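Local coordinates for protein extracellular sialidase/neuraminidase, putative (Aspergillus fumigatus, PDB 2XZI) that probably hydrolyses glycosidic bonds of the sialic acid KDN, acting as an extracellular exo-sialidase of KDNase specificity, at residues A[40-44]-A[104-108]; A[149-153]-A[180-185]; A[277-283]-A[337-343]. One frame throughout, in Å; residues are numbered along the deposited sequence.

Contact 1 of 3, residues A[40-44]-A[104-108]; sequences IPAVV and NPTPV
Ile40, Ala42 and Val44 on the innermost strand of one blade of a six-bladed beta-propeller face Pro105 and Pro107 on the innermost strand of the next blade. The two strands run almost parallel, 9° apart, with their axes 6.7 Å from each other at the closest point; no hydrogen bond joins the two segments, and apolar side chains fill the gap between them. Ala42 lies at the middle: Ala42 CB rests 3.5 Å from Pro107 CD and 3.9 Å from Pro105 CB. A methyl suits this place because it fills the notch between two proline rings separated by a single residue. At the far end of the joint Val44 CG1, set anti to the carbonyl carbon (chi1 -68°), meets Pro107 CG at 3.7 Å. At the other end Ile40 divides its work. CG2 crosses Pro105 at about a right angle, 3.9 Å from CD, while the CG1-CD1 arm leads away to the bound deamino-alpha-neuraminic acid. Ile40 O is buried here without a polar partner and abuts Pro105 CG at 3.2 Å. Ile40 N, by contrast, is taken by Glu354. Proline suits positions 105 and 107 because its rigid ring offers a broad apolar surface, and their carbonyl oxygens still bond to the backbone of Gly188 and Gly190. Between them Thr106 turns away and bonds from OG1 to Asn104 O, reaching it from above the carbonyl plane. Such side-by-side packing of neighbouring blades, apolar and without a continuous sheet, is characteristic of the central channel side of a beta-propeller, here with Ile40 at its pocket end.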
loop_
_atom_site.group_PDB
_atom_site.type_symbol
_atom_site.label_atom_id
_atom_site.label_comp_id
_atom_site.label_asym_id
_atom_site.label_seq_id
_atom_site.Cartn_x
_atom_site.Cartn_y
_atom_site.Cartn_z
ATOM N N ILE A 40 -3.385 6.594 -0.057
ATOM C CA ILE A 40 -3.122 5.303 -0.703
ATOM C C ILE A 40 -1.623 5.042 -0.926
ATOM O O ILE A 40 -1.160 4.955 -2.064
ATOM C CB ILE A 40 -3.944 5.116 -2.024
ATOM C CG1 ILE A 40 -5.354 5.748 -1.958
ATOM C CG2 ILE A 40 -4.048 3.644 -2.371
ATOM C CD1 ILE A 40 -6.244 5.250 -0.852
ATOM N N PRO A 41 -0.859 4.920 0.175
ATOM C CA PRO A 41 0.597 4.726 0.120
ATOM C C PRO A 41 1.049 3.341 -0.349
ATOM O O PRO A 41 0.356 2.335 -0.150
ATOM C CB PRO A 41 1.031 4.920 1.576
ATOM C CG PRO A 41 -0.179 4.476 2.358
ATOM C CD PRO A 41 -1.329 5.051 1.567
ATOM N N ALA A 42 2.223 3.303 -0.964
ATOM C CA ALA A 42 2.902 2.044 -1.244
ATOM C C ALA A 42 4.386 2.318 -1.134
ATOM O O ALA A 42 4.840 3.352 -1.619
ATOM C CB ALA A 42 2.574 1.580 -2.631
ATOM N N VAL A 43 5.150 1.403 -0.564
ATOM C CA VAL A 43 6.599 1.599 -0.400
ATOM C C VAL A 43 7.362 0.304 -0.635
ATOM O O VAL A 43 6.923 -0.782 -0.210
ATOM C CB VAL A 43 6.944 2.219 0.991
ATOM C CG1 VAL A 43 6.637 1.241 2.145
ATOM C CG2 VAL A 43 8.390 2.722 1.038
ATOM N N VAL A 44 8.482 0.432 -1.350
ATOM C CA VAL A 44 9.393 -0.689 -1.532
ATOM C C VAL A 44 10.836 -0.249 -1.418
ATOM O O VAL A 44 11.176 0.876 -1.712
ATOM C CB VAL A 44 9.195 -1.417 -2.894
ATOM C CG1 VAL A 44 7.830 -2.144 -2.933
ATOM C CG2 VAL A 44 9.382 -0.460 -4.074
ATOM N N ASN A 104 -4.281 3.165 -6.730
ATOM C CA ASN A 104 -4.013 1.825 -6.185
ATOM C C ASN A 104 -2.567 1.353 -6.422
ATOM O O ASN A 104 -2.342 0.253 -6.922
ATOM C CB ASN A 104 -4.998 0.795 -6.767
ATOM C CG ASN A 104 -6.366 0.885 -6.146
ATOM O OD1 ASN A 104 -7.104 1.857 -6.374
ATOM N ND2 ASN A 104 -6.713 -0.100 -5.334
ATOM N N PRO A 105 -1.566 2.181 -6.090
ATOM C CA PRO A 105 -0.211 1.702 -6.376
ATOM C C PRO A 105 0.101 0.371 -5.691
ATOM O O PRO A 105 -0.095 0.227 -4.479
ATOM C CB PRO A 105 0.682 2.821 -5.808
ATOM C CG PRO A 105 -0.170 3.464 -4.768
ATOM C CD PRO A 105 -1.540 3.449 -5.340
ATOM N N THR A 106 0.568 -0.600 -6.480
ATOM C CA THR A 106 0.929 -1.926 -5.965
ATOM C C THR A 106 2.253 -2.364 -6.608
ATOM O O THR A 106 2.266 -3.072 -7.617
ATOM C CB THR A 106 -0.199 -2.951 -6.203
ATOM O OG1 THR A 106 -1.440 -2.381 -5.787
ATOM C CG2 THR A 106 0.036 -4.229 -5.407
ATOM N N PRO A 107 3.372 -1.935 -6.012
ATOM C CA PRO A 107 4.710 -2.213 -6.547
ATOM C C PRO A 107 5.254 -3.563 -6.110
ATOM O O PRO A 107 4.893 -4.070 -5.042
ATOM C CB PRO A 107 5.554 -1.072 -5.970
ATOM C CG PRO A 107 4.897 -0.787 -4.644
ATOM C CD PRO A 107 3.418 -0.929 -4.929
ATOM N N VAL A 108 6.150 -4.139 -6.917
ATOM C CA VAL A 108 6.953 -5.280 -6.516
ATOM C C VAL A 108 8.323 -5.166 -7.191
ATOM O O VAL A 108 8.406 -4.893 -8.385
ATOM C CB VAL A 108 6.252 -6.638 -6.833
ATOM C CG1 VAL A 108 5.923 -6.779 -8.326
ATOM C CG2 VAL A 108 7.065 -7.832 -6.277
#

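Contact 2 of 3, residues A[149-153]-A[180-185]; sequences GRRHL and WAWDAV. With KDM (deamino-alpha-neuraminic acid), chain C.
Arg151 lies flat against Trp182, the indole that borders the sugar pocket of this sialidase beta-propeller, in a cation-pi stack with planes 5° apart and centres 4.0 Å apart. This is the tight part of the contact. Bends at chi2 and chi3 lay the arginine chain alongside the indole, pointing the same way, and bring CD over its six-membered ring as a CH-pi contact. Asp183 O fixes the rotation of the guanidinium, taking side-on bonds from NE (2.9 Å) and NH2 (3.1 Å) of Arg151 within its plane; Asn104 and Asn122 hold the terminal nitrogens. Arginine suits the place because it offers both a flat face and several in-plane N-H groups. Thus backed, Trp182 presents an edge to the ligand, with CZ2 3.4 Å from KDM O5. Deeper in, Leu153 CD1 packs on Val185 CB at 3.7 Å, and Asp183 has its salt bridge with Arg205.

Around Arg150, Trp180 and Ala181 the packing is thinner and water makes up the links. One firm, nearly straight backbone bond persists there, from Arg151 N to Ala181 O (2.9 Å); beside it a bridging water accepts from Arg150 NE and donates to both Ala181 O and, at 2.7 Å, Arg151 O.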
loop_
_atom_site.group_PDB
_atom_site.type_symbol
_atom_site.label_atom_id
_atom_site.label_comp_id
_atom_site.label_asym_id
_atom_site.label_seq_id
_atom_site.Cartn_x
_atom_site.Cartn_y
_atom_site.Cartn_z
ATOM N N GLY A 149 -16.274 2.804 -19.015
ATOM C CA GLY A 149 -16.769 3.007 -17.657
ATOM C C GLY A 149 -16.276 2.050 -16.585
ATOM O O GLY A 149 -16.655 2.180 -15.427
ATOM N N ARG A 150 -15.435 1.080 -16.959
ATOM C CA ARG A 150 -14.964 0.061 -16.003
ATOM C C ARG A 150 -13.641 0.474 -15.413
ATOM O O ARG A 150 -12.971 1.372 -15.928
ATOM C CB ARG A 150 -14.820 -1.323 -16.647
ATOM C CG ARG A 150 -13.715 -1.444 -17.698
ATOM C CD ARG A 150 -13.710 -2.805 -18.394
ATOM N NE ARG A 150 -13.426 -3.897 -17.457
ATOM C CZ ARG A 150 -13.056 -5.133 -17.787
ATOM N NH1 ARG A 150 -12.895 -5.489 -19.055
ATOM N NH2 ARG A 150 -12.809 -6.017 -16.837
ATOM N N ARG A 151 -13.279 -0.178 -14.314
ATOM C CA ARG A 151 -11.941 -0.019 -13.761
ATOM C C ARG A 151 -10.944 -0.844 -14.576
ATOM O O ARG A 151 -11.161 -2.042 -14.828
ATOM C CB ARG A 151 -11.937 -0.396 -12.284
ATOM C CG ARG A 151 -12.690 0.609 -11.429
ATOM C CD ARG A 151 -11.752 1.663 -10.864
ATOM N NE ARG A 151 -10.997 1.102 -9.745
ATOM C CZ ARG A 151 -10.114 1.771 -9.013
ATOM N NH1 ARG A 151 -9.813 3.033 -9.312
ATOM N NH2 ARG A 151 -9.526 1.156 -8.000
ATOM N N HIS A 152 -9.863 -0.195 -14.995
ATOM C CA HIS A 152 -8.782 -0.842 -15.764
ATOM C C HIS A 152 -7.619 -1.178 -14.859
ATOM O O HIS A 152 -7.507 -0.626 -13.774
ATOM C CB HIS A 152 -8.296 0.072 -16.896
ATOM C CG HIS A 152 -9.296 0.251 -17.993
ATOM N ND1 HIS A 152 -8.987 0.019 -19.317
ATOM C CD2 HIS A 152 -10.594 0.642 -17.970
ATOM C CE1 HIS A 152 -10.057 0.239 -20.061
ATOM N NE2 HIS A 152 -11.040 0.630 -19.272
ATOM N N LEU A 153 -6.785 -2.102 -15.319
ATOM C CA LEU A 153 -5.574 -2.515 -14.643
ATOM C C LEU A 153 -4.417 -2.213 -15.567
ATOM O O LEU A 153 -4.370 -2.700 -16.706
ATOM C CB LEU A 153 -5.620 -4.019 -14.327
ATOM C CG LEU A 153 -4.359 -4.572 -13.651
ATOM C CD1 LEU A 153 -4.378 -4.177 -12.189
ATOM C CD2 LEU A 153 -4.303 -6.053 -13.763
ATOM N N TRP A 180 -16.382 -7.443 -15.653
ATOM C CA TRP A 180 -16.186 -6.694 -14.416
ATOM C C TRP A 180 -16.393 -5.192 -14.607
ATOM O O TRP A 180 -16.154 -4.647 -15.691
ATOM C CB TRP A 180 -14.797 -6.983 -13.830
ATOM C CG TRP A 180 -14.708 -8.277 -13.029
ATOM C CD1 TRP A 180 -15.441 -9.435 -13.211
ATOM C CD2 TRP A 180 -13.840 -8.534 -11.932
ATOM N NE1 TRP A 180 -15.074 -10.387 -12.286
ATOM C CE2 TRP A 180 -14.099 -9.850 -11.477
ATOM C CE3 TRP A 180 -12.872 -7.765 -11.257
ATOM C CZ2 TRP A 180 -13.409 -10.419 -10.404
ATOM C CZ3 TRP A 180 -12.193 -8.337 -10.188
ATOM C CH2 TRP A 180 -12.452 -9.649 -9.777
ATOM N N ALA A 181 -16.843 -4.546 -13.542
ATOM C CA ALA A 181 -17.005 -3.099 -13.504
ATOM C C ALA A 181 -15.973 -2.554 -12.522
ATOM O O ALA A 181 -14.858 -2.225 -12.930
ATOM C CB ALA A 181 -18.431 -2.727 -13.100
ATOM N N TRP A 182 -16.294 -2.532 -11.231
ATOM C CA TRP A 182 -15.285 -2.161 -10.240
ATOM C C TRP A 182 -14.145 -3.172 -10.249
ATOM O O TRP A 182 -14.340 -4.364 -10.548
ATOM C CB TRP A 182 -15.875 -2.023 -8.830
ATOM C CG TRP A 182 -14.877 -1.469 -7.852
ATOM C CD1 TRP A 182 -14.236 -2.157 -6.854
ATOM C CD2 TRP A 182 -14.404 -0.114 -7.777
ATOM N NE1 TRP A 182 -13.387 -1.310 -6.165
ATOM C CE2 TRP A 182 -13.459 -0.061 -6.725
ATOM C CE3 TRP A 182 -14.674 1.055 -8.510
ATOM C CZ2 TRP A 182 -12.808 1.128 -6.366
ATOM C CZ3 TRP A 182 -14.009 2.237 -8.158
ATOM C CH2 TRP A 182 -13.093 2.255 -7.100
ATOM N N ASP A 183 -12.943 -2.680 -9.952
ATOM C CA ASP A 183 -11.766 -3.519 -9.757
ATOM C C ASP A 183 -10.801 -2.767 -8.860
ATOM O O ASP A 183 -10.945 -1.551 -8.660
ATOM C CB ASP A 183 -11.062 -3.873 -11.085
ATOM C CG ASP A 183 -9.958 -4.912 -10.912
ATOM O OD1 ASP A 183 -10.057 -5.730 -9.958
ATOM O OD2 ASP A 183 -8.994 -4.888 -11.724
ATOM N N ALA A 184 -9.829 -3.492 -8.321
ATOM C CA ALA A 184 -8.747 -2.903 -7.528
ATOM C C ALA A 184 -7.565 -3.830 -7.572
ATOM O O ALA A 184 -7.726 -5.053 -7.577
ATOM C CB ALA A 184 -9.180 -2.679 -6.080
ATOM N N VAL A 185 -6.368 -3.255 -7.604
ATOM C CA VAL A 185 -5.133 -4.004 -7.319
ATOM C C VAL A 185 -4.562 -3.474 -6.003
ATOM O O VAL A 185 -4.653 -2.263 -5.721
ATOM C CB VAL A 185 -4.108 -3.928 -8.483
ATOM C CG1 VAL A 185 -3.696 -2.473 -8.788
ATOM C CG2 VAL A 185 -2.909 -4.849 -8.228
HETATM C C2 KDM C . -11.593 3.867 0.093
HETATM C C1 KDM C . -11.476 3.944 1.610
HETATM C C3 KDM C . -10.329 4.437 -0.577
HETATM C C4 KDM C . -10.043 3.823 -1.978
HETATM C C5 KDM C . -11.223 3.066 -2.600
HETATM C C6 KDM C . -11.702 1.972 -1.613
HETATM C C7 KDM C . -13.025 1.313 -2.034
HETATM C C8 KDM C . -13.347 0.119 -1.118
HETATM C C9 KDM C . -14.679 -0.510 -1.493
HETATM O O5 KDM C . -10.865 2.510 -3.892
HETATM O O1A KDM C . -10.686 4.782 2.107
HETATM O O1B KDM C . -12.212 3.155 2.249
HETATM O O4 KDM C . -9.670 4.888 -2.853
HETATM O O6 KDM C . -11.873 2.473 -0.245
HETATM O O7 KDM C . -14.074 2.282 -1.949
HETATM O O8 KDM C . -12.341 -0.897 -1.235
HETATM O O9 KDM C . -14.535 -1.076 -2.806
HETATM O O2 KDM C . -12.732 4.676 -0.225
HETATM O O HOH W 1 -13.117 -3.911 -14.546
HETATM O O HOH W 2 -9.159 -3.865 -14.169
HETATM O O HOH W 3 -7.837 -2.223 -11.409
#

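Contact 3 of 3, residues A[277-283]-A[337-343]; sequences QGSVLRY and GYSSMTK. With KDM (deamino-alpha-neuraminic acid), chain C.
Gln277 sets its CB over the centre of the Tyr338 ring, a CH-pi contact of 3.4 Å to the centroid, and it is this tyrosine whose OH comes 3.0 Å from O6 of the bound sugar. Tyr338 OH is also hydrogen-bonded to Glu229, the tyrosine-glutamate pairing familiar from sialidase active sites. In Gln277, CG is anti to the backbone N (chi1 178°), and a bend at chi2 lays the amide nearly parallel to the ring, with Ser339 O in the amide plane. OE1 accepts from Ser339 N at 2.8 Å, and NE2 donates to Ser339 O, also at 2.8 Å, and to Pro187 O; an amide serves here because it carries donor and acceptor together. The strand that runs through 338-343 is the innermost of its propeller blade, whose opposite edge is the N-terminal strand 12-18, and it runs parallel to strand 279-283 of the preceding blade. Next outward, Ser279 OG donates to Ser339 OG at 2.9 Å, and Ser339 OG in turn donates to a water that bridges Gln277 O and Gly337 O. Gly337 has backbone angles at which a CB would collide with the preceding carbonyl. Farther along, the flexible thioether of Met341 lets CE settle 3.6 Å from Ser279 O and beside Leu281 CB. Lys343 spreads CD over one face of the Tyr283 ring before NZ bonds to Tyr283 O at 2.7 Å.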
loop_
_atom_site.group_PDB
_atom_site.type_symbol
_atom_site.label_atom_id
_atom_site.label_comp_id
_atom_site.label_asym_id
_atom_site.label_seq_id
_atom_site.Cartn_x
_atom_site.Cartn_y
_atom_site.Cartn_z
ATOM N N GLN A 277 -7.851 -0.733 4.492
ATOM C CA GLN A 277 -6.676 -1.446 4.016
ATOM C C GLN A 277 -5.661 -1.671 5.156
ATOM O O GLN A 277 -5.628 -0.925 6.129
ATOM C CB GLN A 277 -6.106 -0.663 2.829
ATOM C CG GLN A 277 -4.826 -1.204 2.189
ATOM C CD GLN A 277 -3.545 -0.636 2.785
ATOM O OE1 GLN A 277 -3.536 -0.099 3.894
ATOM N NE2 GLN A 277 -2.448 -0.733 2.036
ATOM N N GLY A 278 -4.863 -2.727 5.038
ATOM C CA GLY A 278 -3.748 -2.986 5.943
ATOM C C GLY A 278 -2.527 -3.344 5.117
ATOM O O GLY A 278 -2.575 -3.302 3.871
ATOM N N SER A 279 -1.435 -3.696 5.806
ATOM C CA SER A 279 -0.200 -4.099 5.149
ATOM C C SER A 279 0.444 -5.249 5.924
ATOM O O SER A 279 0.236 -5.390 7.137
ATOM C CB SER A 279 0.750 -2.897 4.948
ATOM O OG SER A 279 1.053 -2.241 6.186
ATOM N N VAL A 280 1.228 -6.057 5.212
ATOM C CA VAL A 280 1.870 -7.230 5.789
ATOM C C VAL A 280 3.264 -7.358 5.148
ATOM O O VAL A 280 3.456 -6.923 4.014
ATOM C CB VAL A 280 1.017 -8.512 5.544
ATOM C CG1 VAL A 280 1.012 -8.918 4.044
ATOM C CG2 VAL A 280 1.484 -9.663 6.447
ATOM N N LEU A 281 4.220 -7.937 5.879
ATOM C CA LEU A 281 5.614 -7.949 5.448
ATOM C C LEU A 281 6.339 -9.180 5.973
ATOM O O LEU A 281 6.293 -9.459 7.164
ATOM C CB LEU A 281 6.327 -6.688 5.947
ATOM C CG LEU A 281 7.801 -6.544 5.571
ATOM C CD1 LEU A 281 7.921 -6.291 4.060
ATOM C CD2 LEU A 281 8.470 -5.399 6.327
ATOM N N ARG A 282 7.005 -9.902 5.078
ATOM C CA ARG A 282 7.923 -10.955 5.490
ATOM C C ARG A 282 9.223 -10.292 5.932
ATOM O O ARG A 282 9.903 -9.616 5.142
ATOM C CB ARG A 282 8.168 -11.878 4.306
ATOM C CG ARG A 282 9.163 -13.002 4.541
ATOM C CD ARG A 282 9.232 -13.822 3.263
ATOM N NE ARG A 282 10.223 -14.894 3.314
ATOM C CZ ARG A 282 9.943 -16.181 3.511
ATOM N NH1 ARG A 282 8.685 -16.595 3.694
ATOM N NH2 ARG A 282 10.939 -17.058 3.529
ATOM N N TYR A 283 9.571 -10.472 7.192
ATOM C CA TYR A 283 10.759 -9.817 7.722
ATOM C C TYR A 283 12.041 -10.653 7.581
ATOM O O TYR A 283 13.080 -10.130 7.151
ATOM C CB TYR A 283 10.547 -9.370 9.176
ATOM C CG TYR A 283 11.634 -8.430 9.625
ATOM C CD1 TYR A 283 11.542 -7.059 9.369
ATOM C CD2 TYR A 283 12.784 -8.916 10.252
ATOM C CE1 TYR A 283 12.563 -6.193 9.759
ATOM C CE2 TYR A 283 13.811 -8.060 10.634
ATOM C CZ TYR A 283 13.685 -6.702 10.392
ATOM O OH TYR A 283 14.694 -5.852 10.775
ATOM N N GLY A 337 -5.103 5.141 8.914
ATOM C CA GLY A 337 -5.739 4.793 7.651
ATOM C C GLY A 337 -4.915 3.725 6.958
ATOM O O GLY A 337 -4.360 2.820 7.615
ATOM N N TYR A 338 -4.818 3.848 5.631
ATOM C CA TYR A 338 -4.033 2.901 4.812
ATOM C C TYR A 338 -2.548 2.980 5.153
ATOM O O TYR A 338 -2.051 4.019 5.607
ATOM C CB TYR A 338 -4.183 3.215 3.320
ATOM C CG TYR A 338 -5.505 2.862 2.670
ATOM C CD1 TYR A 338 -6.737 3.061 3.314
ATOM C CD2 TYR A 338 -5.517 2.374 1.361
ATOM C CE1 TYR A 338 -7.950 2.747 2.656
ATOM C CE2 TYR A 338 -6.692 2.052 0.726
ATOM C CZ TYR A 338 -7.903 2.234 1.374
ATOM O OH TYR A 338 -9.083 1.933 0.715
ATOM N N SER A 339 -1.827 1.884 4.924
ATOM C CA SER A 339 -0.417 1.819 5.265
ATOM C C SER A 339 0.339 0.904 4.316
ATOM O O SER A 339 -0.260 0.110 3.588
ATOM C CB SER A 339 -0.253 1.321 6.705
ATOM O OG SER A 339 -0.696 -0.029 6.799
ATOM N N SER A 340 1.669 1.023 4.340
ATOM C CA SER A 340 2.556 0.175 3.548
ATOM C C SER A 340 3.867 0.016 4.291
ATOM O O SER A 340 4.354 0.978 4.888
ATOM C CB SER A 340 2.798 0.788 2.166
ATOM O OG SER A 340 3.515 -0.096 1.319
ATOM N N MET A 341 4.423 -1.195 4.272
ATOM C CA MET A 341 5.708 -1.445 4.918
ATOM C C MET A 341 6.744 -2.075 4.000
ATOM O O MET A 341 6.419 -2.883 3.120
ATOM C CB MET A 341 5.550 -2.391 6.126
ATOM C CG MET A 341 4.681 -1.854 7.246
ATOM S SD MET A 341 4.601 -3.035 8.602
ATOM C CE MET A 341 3.579 -4.344 7.890
ATOM N N THR A 342 7.994 -1.730 4.271
ATOM C CA THR A 342 9.158 -2.363 3.650
ATOM C C THR A 342 10.249 -2.576 4.705
ATOM O O THR A 342 10.250 -1.943 5.762
ATOM C CB THR A 342 9.703 -1.538 2.467
ATOM O OG1 THR A 342 10.682 -2.317 1.758
ATOM C CG2 THR A 342 10.348 -0.259 2.962
ATOM N N LYS A 343 11.174 -3.489 4.422
ATOM C CA LYS A 343 12.415 -3.517 5.167
ATOM C C LYS A 343 13.364 -2.502 4.565
ATOM O O LYS A 343 13.426 -2.374 3.344
ATOM C CB LYS A 343 13.054 -4.897 5.082
ATOM C CG LYS A 343 12.248 -5.988 5.729
ATOM C CD LYS A 343 13.027 -7.284 5.798
ATOM C CE LYS A 343 13.068 -7.982 4.454
ATOM N NZ LYS A 343 13.572 -9.372 4.596
HETATM C C2 KDM C . -11.593 3.867 0.093
HETATM C C1 KDM C . -11.476 3.944 1.610
HETATM C C3 KDM C . -10.329 4.437 -0.577
HETATM C C4 KDM C . -10.043 3.823 -1.978
HETATM C C5 KDM C . -11.223 3.066 -2.600
HETATM C C6 KDM C . -11.702 1.972 -1.613
HETATM C C7 KDM C . -13.025 1.313 -2.034
HETATM C C8 KDM C . -13.347 0.119 -1.118
HETATM C C9 KDM C . -14.679 -0.510 -1.493
HETATM O O5 KDM C . -10.865 2.510 -3.892
HETATM O O1A KDM C . -10.686 4.782 2.107
HETATM O O1B KDM C . -12.212 3.155 2.249
HETATM O O4 KDM C . -9.670 4.888 -2.853
HETATM O O6 KDM C . -11.873 2.473 -0.245
HETATM O O7 KDM C . -14.074 2.282 -1.949
HETATM O O8 KDM C . -12.341 -0.897 -1.235
HETATM O O9 KDM C . -14.535 -1.076 -2.806
HETATM O O2 KDM C . -12.732 4.676 -0.225
HETATM O O HOH W 4 -3.437 0.234 7.428
HETATM O O HOH W 5 3.876 -4.100 3.748
#

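How the contacts relate
Contacts 1 and 3 are both joints between innermost strands of adjacent propeller blades, near the centre of the chain; contact 2, also buried, joins the start of strand 152-158 to a loop, its centre about 18 Å from that point. Contact 1 pairs apolar groups around the buried Ile40 O, contact 3 changes from polar at the pocket to a partly exposed lysine-tyrosine end, and contact 2 relies on charge, stacking and water. Contacts 1 and 2 reach the same sheet, through strands 101-109 and 152-158, and Asn104 ND2 bonds to Val185 O. Val43 N is bonded to Ser340 OG of contact 3. Contacts 2 and 3 stay about 8 Å apart at their nearest atoms, yet Trp182 and Tyr338 meet the same ligand, as does Ile40.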